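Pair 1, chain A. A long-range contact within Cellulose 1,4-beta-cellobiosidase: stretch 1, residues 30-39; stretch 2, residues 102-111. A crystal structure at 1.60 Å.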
# COMPACT_ATOMS: atom_id res chain seq x y z
N ALA A 30 15.20 -6.22 -12.32
CA ALA A 30 13.75 -6.44 -12.44
C ALA A 30 13.12 -5.34 -13.28
O ALA A 30 13.61 -5.01 -14.36
CB ALA A 30 13.14 -6.54 -11.05
N GLU A 31 12.02 -4.78 -12.79
CA GLU A 31 11.28 -3.74 -13.47
C GLU A 31 9.95 -3.57 -12.73
O GLU A 31 9.47 -4.50 -12.10
CB GLU A 31 11.01 -4.08 -14.93
CG GLU A 31 10.15 -5.32 -15.09
CD GLU A 31 10.23 -5.95 -16.46
OE1 GLU A 31 11.28 -6.53 -16.83
OE2 GLU A 31 9.22 -5.89 -17.18
N VAL A 32 9.38 -2.37 -12.79
CA VAL A 32 8.16 -2.15 -12.03
C VAL A 32 7.04 -1.79 -13.00
O VAL A 32 7.28 -1.41 -14.15
CB VAL A 32 8.25 -1.04 -10.97
CG1 VAL A 32 9.06 -1.50 -9.76
CG2 VAL A 32 8.86 0.22 -11.57
N VAL A 33 5.82 -1.92 -12.46
CA VAL A 33 4.65 -1.55 -13.26
C VAL A 33 3.70 -0.68 -12.45
O VAL A 33 3.68 -0.74 -11.22
CB VAL A 33 3.90 -2.81 -13.74
CG1 VAL A 33 3.00 -3.33 -12.63
CG2 VAL A 33 3.11 -2.51 -15.00
N ILE A 34 2.89 0.13 -13.12
CA ILE A 34 1.88 0.90 -12.41
C ILE A 34 0.54 0.17 -12.42
O ILE A 34 0.13 -0.44 -13.40
CB ILE A 34 1.73 2.32 -12.98
CG1 ILE A 34 1.27 3.37 -11.96
CG2 ILE A 34 0.82 2.34 -14.19
CD1 ILE A 34 1.67 4.79 -12.32
N ASP A 35 -0.11 0.25 -11.26
CA ASP A 35 -1.47 -0.24 -11.09
C ASP A 35 -2.32 0.28 -12.26
O ASP A 35 -2.12 1.42 -12.68
CB ASP A 35 -2.06 0.22 -9.77
CG ASP A 35 -3.46 -0.27 -9.50
OD1 ASP A 35 -3.66 -0.99 -8.49
OD2 ASP A 35 -4.37 0.06 -10.29
N ALA A 36 -3.20 -0.59 -12.74
CA ALA A 36 -4.01 -0.36 -13.91
C ALA A 36 -5.04 0.73 -13.67
O ALA A 36 -5.69 1.22 -14.61
CB ALA A 36 -4.72 -1.65 -14.31
N ASN A 37 -5.23 1.17 -12.43
CA ASN A 37 -6.26 2.21 -12.24
C ASN A 37 -5.80 3.56 -12.74
O ASN A 37 -6.54 4.55 -12.64
CB ASN A 37 -6.65 2.30 -10.76
CG ASN A 37 -8.16 2.40 -10.58
OD1 ASN A 37 -8.92 1.76 -11.31
ND2 ASN A 37 -8.59 3.21 -9.61
N TRP A 38 -4.60 3.67 -13.30
CA TRP A 38 -4.08 4.97 -13.72
C TRP A 38 -4.10 5.11 -15.24
O TRP A 38 -3.66 6.12 -15.78
CB TRP A 38 -2.64 5.18 -13.28
CG TRP A 38 -2.41 5.87 -11.98
CD1 TRP A 38 -1.94 7.14 -11.79
CD2 TRP A 38 -2.62 5.33 -10.67
NE1 TRP A 38 -1.86 7.43 -10.45
CE2 TRP A 38 -2.27 6.33 -9.74
CE3 TRP A 38 -3.09 4.09 -10.22
CZ2 TRP A 38 -2.37 6.13 -8.36
CZ3 TRP A 38 -3.18 3.90 -8.86
CH2 TRP A 38 -2.82 4.90 -7.96
N ARG A 39 -4.59 4.05 -15.88
CA ARG A 39 -4.46 3.93 -17.32
C ARG A 39 -5.65 4.50 -18.08
O ARG A 39 -6.77 4.61 -17.59
CB ARG A 39 -4.26 2.45 -17.67
CG ARG A 39 -3.43 1.71 -16.64
CD ARG A 39 -2.45 0.74 -17.31
NE ARG A 39 -1.18 0.68 -16.58
CZ ARG A 39 -0.01 0.50 -17.18
NH1 ARG A 39 -0.00 0.38 -18.51
NH2 ARG A 39 1.12 0.44 -16.49
N THR A 102 -2.68 17.13 -14.00
CA THR A 102 -2.16 16.98 -12.65
C THR A 102 -2.50 15.59 -12.09
O THR A 102 -3.67 15.38 -11.76
CB THR A 102 -2.77 18.02 -11.69
OG1 THR A 102 -2.05 19.27 -11.71
CG2 THR A 102 -2.68 17.52 -10.25
N ASN A 103 -1.54 14.68 -11.96
CA ASN A 103 -1.79 13.37 -11.34
C ASN A 103 -1.24 13.40 -9.93
O ASN A 103 -0.30 14.15 -9.64
CB ASN A 103 -1.21 12.24 -12.18
CG ASN A 103 -0.71 11.04 -11.41
OD1 ASN A 103 -1.38 10.01 -11.33
ND2 ASN A 103 0.49 11.14 -10.84
N VAL A 104 -1.80 12.59 -9.03
CA VAL A 104 -1.39 12.65 -7.63
C VAL A 104 -1.34 11.27 -7.00
O VAL A 104 -2.27 10.46 -7.01
CB VAL A 104 -2.32 13.57 -6.81
CG1 VAL A 104 -2.11 13.35 -5.33
CG2 VAL A 104 -2.07 15.03 -7.17
N GLY A 105 -0.17 10.99 -6.42
CA GLY A 105 0.09 9.70 -5.81
C GLY A 105 0.08 8.61 -6.87
O GLY A 105 -0.62 8.70 -7.87
N SER A 106 0.88 7.57 -6.63
CA SER A 106 0.84 6.39 -7.49
C SER A 106 0.97 5.17 -6.57
O SER A 106 1.25 5.39 -5.39
CB SER A 106 1.93 6.42 -8.55
OG SER A 106 3.13 6.94 -7.98
N ARG A 107 0.77 4.02 -7.17
CA ARG A 107 0.97 2.66 -6.76
C ARG A 107 1.82 1.91 -7.78
O ARG A 107 1.42 1.71 -8.93
CB ARG A 107 -0.36 1.93 -6.57
CG ARG A 107 -0.46 1.17 -5.26
CD ARG A 107 -1.85 1.31 -4.66
NE ARG A 107 -2.89 0.73 -5.50
CZ ARG A 107 -3.96 1.39 -5.93
NH1 ARG A 107 -4.12 2.66 -5.61
NH2 ARG A 107 -4.85 0.75 -6.69
N PHE A 108 3.01 1.50 -7.36
CA PHE A 108 3.89 0.67 -8.16
C PHE A 108 4.00 -0.73 -7.57
O PHE A 108 4.08 -0.81 -6.34
CB PHE A 108 5.29 1.31 -8.25
CG PHE A 108 5.33 2.28 -9.42
CD1 PHE A 108 4.84 3.57 -9.28
CD2 PHE A 108 5.86 1.86 -10.63
CE1 PHE A 108 4.87 4.45 -10.35
CE2 PHE A 108 5.88 2.74 -11.69
CZ PHE A 108 5.37 4.01 -11.56
N TYR A 109 4.00 -1.75 -8.42
CA TYR A 109 4.25 -3.14 -8.10
C TYR A 109 5.63 -3.56 -8.59
O TYR A 109 6.06 -3.13 -9.66
CB TYR A 109 3.22 -4.08 -8.75
CG TYR A 109 1.80 -3.63 -8.52
CD1 TYR A 109 1.37 -3.49 -7.21
CD2 TYR A 109 0.92 -3.34 -9.54
CE1 TYR A 109 0.09 -3.07 -6.91
CE2 TYR A 109 -0.37 -2.92 -9.26
CZ TYR A 109 -0.78 -2.79 -7.95
OH TYR A 109 -2.05 -2.38 -7.63
N LEU A 110 6.31 -4.41 -7.83
CA LEU A 110 7.57 -4.98 -8.31
C LEU A 110 7.26 -6.22 -9.15
O LEU A 110 6.35 -6.97 -8.82
CB LEU A 110 8.50 -5.30 -7.15
CG LEU A 110 9.97 -5.52 -7.52
CD1 LEU A 110 10.67 -4.18 -7.72
CD2 LEU A 110 10.67 -6.35 -6.45
N MET A 111 7.99 -6.42 -10.24
CA MET A 111 7.71 -7.47 -11.21
C MET A 111 8.82 -8.52 -11.31
O MET A 111 9.76 -8.59 -10.54
CB MET A 111 7.51 -6.85 -12.59
CG MET A 111 6.26 -6.00 -12.76
SD MET A 111 5.84 -5.84 -14.51
CE MET A 111 4.83 -7.30 -14.72

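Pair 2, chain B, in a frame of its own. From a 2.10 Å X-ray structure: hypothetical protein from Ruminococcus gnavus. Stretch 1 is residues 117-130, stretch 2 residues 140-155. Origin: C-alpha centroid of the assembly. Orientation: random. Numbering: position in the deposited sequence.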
# COMPACT_ATOMS: atom_id res chain seq x y z
N VAL B 117 16.50 20.77 14.77
CA VAL B 117 15.42 20.42 15.68
C VAL B 117 15.39 21.34 16.90
O VAL B 117 16.23 21.23 17.79
CB VAL B 117 15.54 18.95 16.15
CG1 VAL B 117 14.36 18.58 17.05
CG2 VAL B 117 15.61 18.02 14.95
N LEU B 118 14.41 22.23 16.95
CA LEU B 118 14.32 23.22 18.02
C LEU B 118 13.65 22.63 19.26
O LEU B 118 14.12 22.81 20.38
CB LEU B 118 13.53 24.45 17.56
CG LEU B 118 13.99 25.07 16.24
CD1 LEU B 118 13.07 26.23 15.87
CD2 LEU B 118 15.44 25.52 16.30
N GLU B 119 12.54 21.93 19.04
CA GLU B 119 11.81 21.29 20.13
C GLU B 119 10.90 20.19 19.60
O GLU B 119 10.43 20.24 18.47
CB GLU B 119 10.99 22.33 20.88
CG GLU B 119 10.02 21.76 21.92
CD GLU B 119 9.45 22.82 22.83
OE1 GLU B 119 9.63 24.02 22.55
OE2 GLU B 119 8.82 22.44 23.84
N ILE B 120 10.68 19.19 20.45
CA ILE B 120 9.69 18.15 20.21
C ILE B 120 8.77 18.18 21.42
O ILE B 120 9.22 17.91 22.53
CB ILE B 120 10.35 16.76 20.08
CG1 ILE B 120 11.22 16.71 18.83
CG2 ILE B 120 9.30 15.66 20.03
CD1 ILE B 120 12.11 15.48 18.76
N ALA B 121 7.50 18.50 21.21
CA ALA B 121 6.55 18.63 22.32
C ALA B 121 5.43 17.61 22.22
O ALA B 121 4.94 17.35 21.13
CB ALA B 121 5.97 20.04 22.35
N GLU B 122 5.02 17.04 23.35
CA GLU B 122 3.92 16.07 23.40
C GLU B 122 2.59 16.79 23.47
O GLU B 122 2.28 17.41 24.47
CB GLU B 122 4.05 15.13 24.61
CG GLU B 122 5.13 14.06 24.46
CD GLU B 122 5.05 12.98 25.53
OE1 GLU B 122 3.93 12.55 25.88
OE2 GLU B 122 6.12 12.54 25.99
N LYS B 123 1.79 16.70 22.41
CA LYS B 123 0.48 17.36 22.37
C LYS B 123 -0.42 16.86 23.51
O LYS B 123 -0.34 15.69 23.89
CB LYS B 123 -0.20 17.13 21.01
CG LYS B 123 -0.93 18.34 20.47
CD LYS B 123 -1.49 18.09 19.09
CE LYS B 123 -2.79 17.30 19.16
NZ LYS B 123 -3.38 17.07 17.81
N LYS B 124 -1.27 17.73 24.04
CA LYS B 124 -2.04 17.43 25.26
C LYS B 124 -3.50 17.05 24.99
O LYS B 124 -4.40 17.82 25.33
CB LYS B 124 -1.99 18.62 26.22
N GLU B 125 -3.73 15.87 24.41
CA GLU B 125 -5.08 15.36 24.13
C GLU B 125 -5.20 13.87 24.49
O GLU B 125 -4.92 13.01 23.66
CB GLU B 125 -5.44 15.53 22.64
CG GLU B 125 -4.72 16.63 21.89
CD GLU B 125 -5.34 18.00 22.10
OE1 GLU B 125 -6.52 18.17 21.73
OE2 GLU B 125 -4.64 18.91 22.61
N LYS B 126 -5.61 13.56 25.72
CA LYS B 126 -5.78 12.16 26.14
C LYS B 126 -6.98 11.49 25.45
O LYS B 126 -7.00 10.26 25.26
CB LYS B 126 -5.93 12.06 27.67
N GLU B 127 -7.98 12.30 25.08
CA GLU B 127 -9.18 11.81 24.40
C GLU B 127 -8.85 11.42 22.96
O GLU B 127 -9.25 10.35 22.49
CB GLU B 127 -10.27 12.89 24.39
N ARG B 128 -8.12 12.30 22.28
CA ARG B 128 -7.72 12.05 20.90
C ARG B 128 -6.78 10.84 20.82
O ARG B 128 -6.94 10.01 19.94
CB ARG B 128 -7.07 13.31 20.31
CG ARG B 128 -6.74 13.23 18.82
CD ARG B 128 -7.90 12.70 17.99
NE ARG B 128 -7.61 12.73 16.55
CZ ARG B 128 -8.12 11.88 15.65
NH1 ARG B 128 -8.95 10.91 16.03
NH2 ARG B 128 -7.80 12.00 14.36
N GLU B 129 -5.85 10.73 21.76
CA GLU B 129 -4.85 9.65 21.72
C GLU B 129 -5.45 8.27 21.96
O GLU B 129 -5.40 7.42 21.07
CB GLU B 129 -3.68 9.95 22.68
CG GLU B 129 -2.76 11.05 22.16
CD GLU B 129 -1.64 11.45 23.12
OE1 GLU B 129 -1.52 10.84 24.21
OE2 GLU B 129 -0.88 12.38 22.76
N GLU B 130 -6.05 8.04 23.13
CA GLU B 130 -6.68 6.74 23.45
C GLU B 130 -7.52 6.22 22.27
O GLU B 130 -7.51 5.03 21.96
CB GLU B 130 -7.57 6.87 24.70
N GLU B 140 0.38 2.45 23.05
CA GLU B 140 0.27 3.90 23.22
C GLU B 140 0.29 4.60 21.85
O GLU B 140 1.00 4.17 20.94
CB GLU B 140 1.44 4.47 24.03
CG GLU B 140 1.63 3.93 25.44
CD GLU B 140 2.49 4.84 26.31
OE1 GLU B 140 2.51 6.07 26.05
OE2 GLU B 140 3.14 4.35 27.26
N VAL B 141 -0.49 5.67 21.73
CA VAL B 141 -0.33 6.64 20.65
C VAL B 141 0.12 7.95 21.27
O VAL B 141 -0.41 8.37 22.30
CB VAL B 141 -1.65 6.86 19.86
CG1 VAL B 141 -1.59 8.12 19.01
CG2 VAL B 141 -1.93 5.67 18.97
N SER B 142 1.10 8.59 20.66
CA SER B 142 1.58 9.89 21.14
C SER B 142 1.63 10.87 19.97
O SER B 142 2.38 10.67 19.02
CB SER B 142 2.95 9.75 21.77
OG SER B 142 3.50 11.02 22.01
N GLU B 143 0.80 11.92 20.05
CA GLU B 143 0.76 12.96 19.03
C GLU B 143 1.76 14.05 19.40
O GLU B 143 1.62 14.69 20.44
CB GLU B 143 -0.64 13.56 18.91
CG GLU B 143 -1.57 12.78 18.00
CD GLU B 143 -2.93 13.45 17.87
OE1 GLU B 143 -3.58 13.65 18.91
OE2 GLU B 143 -3.34 13.78 16.72
N LEU B 144 2.77 14.24 18.55
CA LEU B 144 3.84 15.18 18.84
C LEU B 144 3.81 16.36 17.89
O LEU B 144 3.54 16.21 16.70
CB LEU B 144 5.21 14.51 18.76
CG LEU B 144 5.45 13.42 19.82
CD1 LEU B 144 5.17 12.04 19.24
CD2 LEU B 144 6.86 13.48 20.38
N GLU B 145 4.07 17.54 18.46
CA GLU B 145 4.31 18.75 17.70
C GLU B 145 5.81 18.93 17.62
O GLU B 145 6.50 18.87 18.65
CB GLU B 145 3.70 19.95 18.41
CG GLU B 145 2.21 19.86 18.69
CD GLU B 145 1.68 21.09 19.40
OE1 GLU B 145 2.50 21.84 19.98
OE2 GLU B 145 0.46 21.32 19.37
N ILE B 146 6.33 19.16 16.42
CA ILE B 146 7.77 19.24 16.21
C ILE B 146 8.11 20.60 15.61
O ILE B 146 7.58 20.98 14.58
CB ILE B 146 8.24 18.11 15.29
CG1 ILE B 146 7.81 16.75 15.85
CG2 ILE B 146 9.75 18.13 15.10
CD1 ILE B 146 7.77 15.66 14.81
N TYR B 147 9.00 21.33 16.28
CA TYR B 147 9.44 22.63 15.80
C TYR B 147 10.84 22.50 15.22
O TYR B 147 11.79 22.13 15.92
CB TYR B 147 9.41 23.67 16.94
CG TYR B 147 8.01 23.87 17.49
CD1 TYR B 147 7.15 24.82 16.94
CD2 TYR B 147 7.54 23.10 18.55
CE1 TYR B 147 5.87 24.99 17.43
CE2 TYR B 147 6.26 23.26 19.05
CZ TYR B 147 5.42 24.21 18.49
OH TYR B 147 4.14 24.39 18.97
N VAL B 148 10.97 22.80 13.94
CA VAL B 148 12.25 22.74 13.26
C VAL B 148 12.58 24.09 12.62
O VAL B 148 11.73 24.97 12.56
CB VAL B 148 12.28 21.64 12.18
CG1 VAL B 148 11.96 20.29 12.81
CG2 VAL B 148 11.32 21.96 11.03
N LYS B 149 13.82 24.22 12.14
CA LYS B 149 14.30 25.46 11.53
C LYS B 149 15.07 25.17 10.24
O LYS B 149 15.93 24.29 10.21
CB LYS B 149 15.20 26.19 12.51
CG LYS B 149 15.96 27.36 11.90
CD LYS B 149 16.86 28.02 12.93
CE LYS B 149 17.68 29.12 12.30
NZ LYS B 149 18.60 29.73 13.30
N CYS B 150 14.75 25.91 9.17
CA CYS B 150 15.45 25.79 7.89
C CYS B 150 15.81 27.17 7.34
O CYS B 150 15.00 27.82 6.68
CB CYS B 150 14.60 25.03 6.87
SG CYS B 150 14.10 23.40 7.45
N GLY B 151 17.05 27.60 7.61
CA GLY B 151 17.52 28.93 7.22
C GLY B 151 17.07 29.97 8.22
O GLY B 151 17.43 29.90 9.40
N GLU B 152 16.29 30.94 7.77
CA GLU B 152 15.64 31.89 8.67
C GLU B 152 14.26 31.37 9.07
O GLU B 152 13.65 31.89 10.01
CB GLU B 152 15.51 33.27 8.01
CG GLU B 152 16.77 33.75 7.28
CD GLU B 152 18.03 33.50 8.08
OE1 GLU B 152 18.25 34.21 9.09
OE2 GLU B 152 18.80 32.59 7.71
N GLN B 153 13.79 30.33 8.37
CA GLN B 153 12.43 29.80 8.54
C GLN B 153 12.32 28.86 9.74
O GLN B 153 13.24 28.10 10.03
CB GLN B 153 11.97 29.03 7.28
CG GLN B 153 12.30 29.68 5.94
CD GLN B 153 11.89 31.14 5.88
OE1 GLN B 153 12.62 32.02 6.35
NE2 GLN B 153 10.74 31.41 5.28
N SER B 154 11.18 28.92 10.42
CA SER B 154 10.82 27.95 11.45
C SER B 154 9.49 27.30 11.03
O SER B 154 8.59 27.99 10.55
CB SER B 154 10.68 28.64 12.81
OG SER B 154 10.46 27.70 13.85
N TYR B 155 9.37 25.98 11.18
CA TYR B 155 8.12 25.28 10.87
C TYR B 155 7.68 24.37 12.02
O TYR B 155 8.51 23.92 12.82
CB TYR B 155 8.25 24.44 9.59
CG TYR B 155 8.81 25.19 8.40
CD1 TYR B 155 10.18 25.22 8.16
CD2 TYR B 155 7.97 25.86 7.51
CE1 TYR B 155 10.70 25.90 7.07
CE2 TYR B 155 8.48 26.54 6.43
CZ TYR B 155 9.85 26.56 6.21
OH TYR B 155 10.37 27.24 5.13

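Both pairs are built on two antiparallel strands followed, in the first stretch, by a turn into a 3-10 segment in pair 1 and into a helix in pair 2, and 14 central residues superpose with an RMSD of 0.9 Å. The strand axes approach to 4.7 Å in pair 1 and 4.6 Å in pair 2, but their N-to-C directions differ by 143° in pair 1 and by 174° in pair 2, so the strands of pair 2 run closer to exactly antiparallel. The best-matched positions are Val A33 on Ala B121, Val A32 on Ile B120, and Arg A107 on Glu B143.

The backbone ladder is common to both. In pair 1, Val A33 N donates to Tyr A109 O (3.1 Å) and Tyr A109 N returns a bond to Val A33 O (3.0 Å); in pair 2, Ala B121 N to Glu B145 O and Glu B145 N to Ala B121 O, both 2.8 Å, form the same closed pair. One rung further, where the first strand ends, Asp A35 N reaches Arg A107 O (3.1 Å) just as Lys B123 N reaches Glu B143 O (2.8 Å). At the other end the ladders part. Met A111 N bonds to Glu A31 O (3.1 Å), and its counterpart Tyr B147 N to Glu B119 O (2.8 Å), but in pair 2 a beta bulge shifts the register by one, and Tyr B147 O accepts from both Leu B118 N (2.8 Å) and Glu B119 N (3.2 Å).

One sheet face carries Val A32, Ile A34, Phe A108 and Leu A110, matched by Ile B120, Glu B122, Leu B144 and Ile B146. In pair 1 the Phe A108 ring does much of the filling: Val A32 CG2 lies 3.5 Å from Phe A108 CD2, and Ile A34 CG1 sits over one ring face. Pair 2 has Leu B144 where pair 1 has Phe A108, with Ile B120 CG2 3.3 Å from Leu B144 CD2; Glu B122, exposed, replaces the buried Ile A34.

On the other face, Val A33 CG1 meets the edge of the Tyr A109 ring at CD2 (3.7 Å), and Val A33 CB lies 3.7 Å from Met A111 SD. Pair 2 places the smaller Ala B121 beside Glu B145, whose OE2 comes within 3.5 Å of Lys B123 CG.

The closest side-chain match reverses its charge. Asp A35 OD1 and Arg A107 NH2 form a salt bridge at 2.8 Å, although the position of OD1 is less sure; at the same positions Lys B123 NZ and Glu B143 OE2 form one at 3.5 Å, with acid and base exchanged between the two stretches. What follows the turn also differs. In pair 1, Trp A38 turns the edge of its ring to Asn A103 OD1, Gly A105 O and Arg A107 NH1, with NE1 making weak hydrogen bonds to Asn A103 OD1 (2.8 Å) and Gly A105 O (3.1 Å), and CZ3 over one face of the Arg A107 guanidinium. In pair 2, Glu B129 reaches across from the helix, its OE2 accepting from Glu B143 N (3.2 Å).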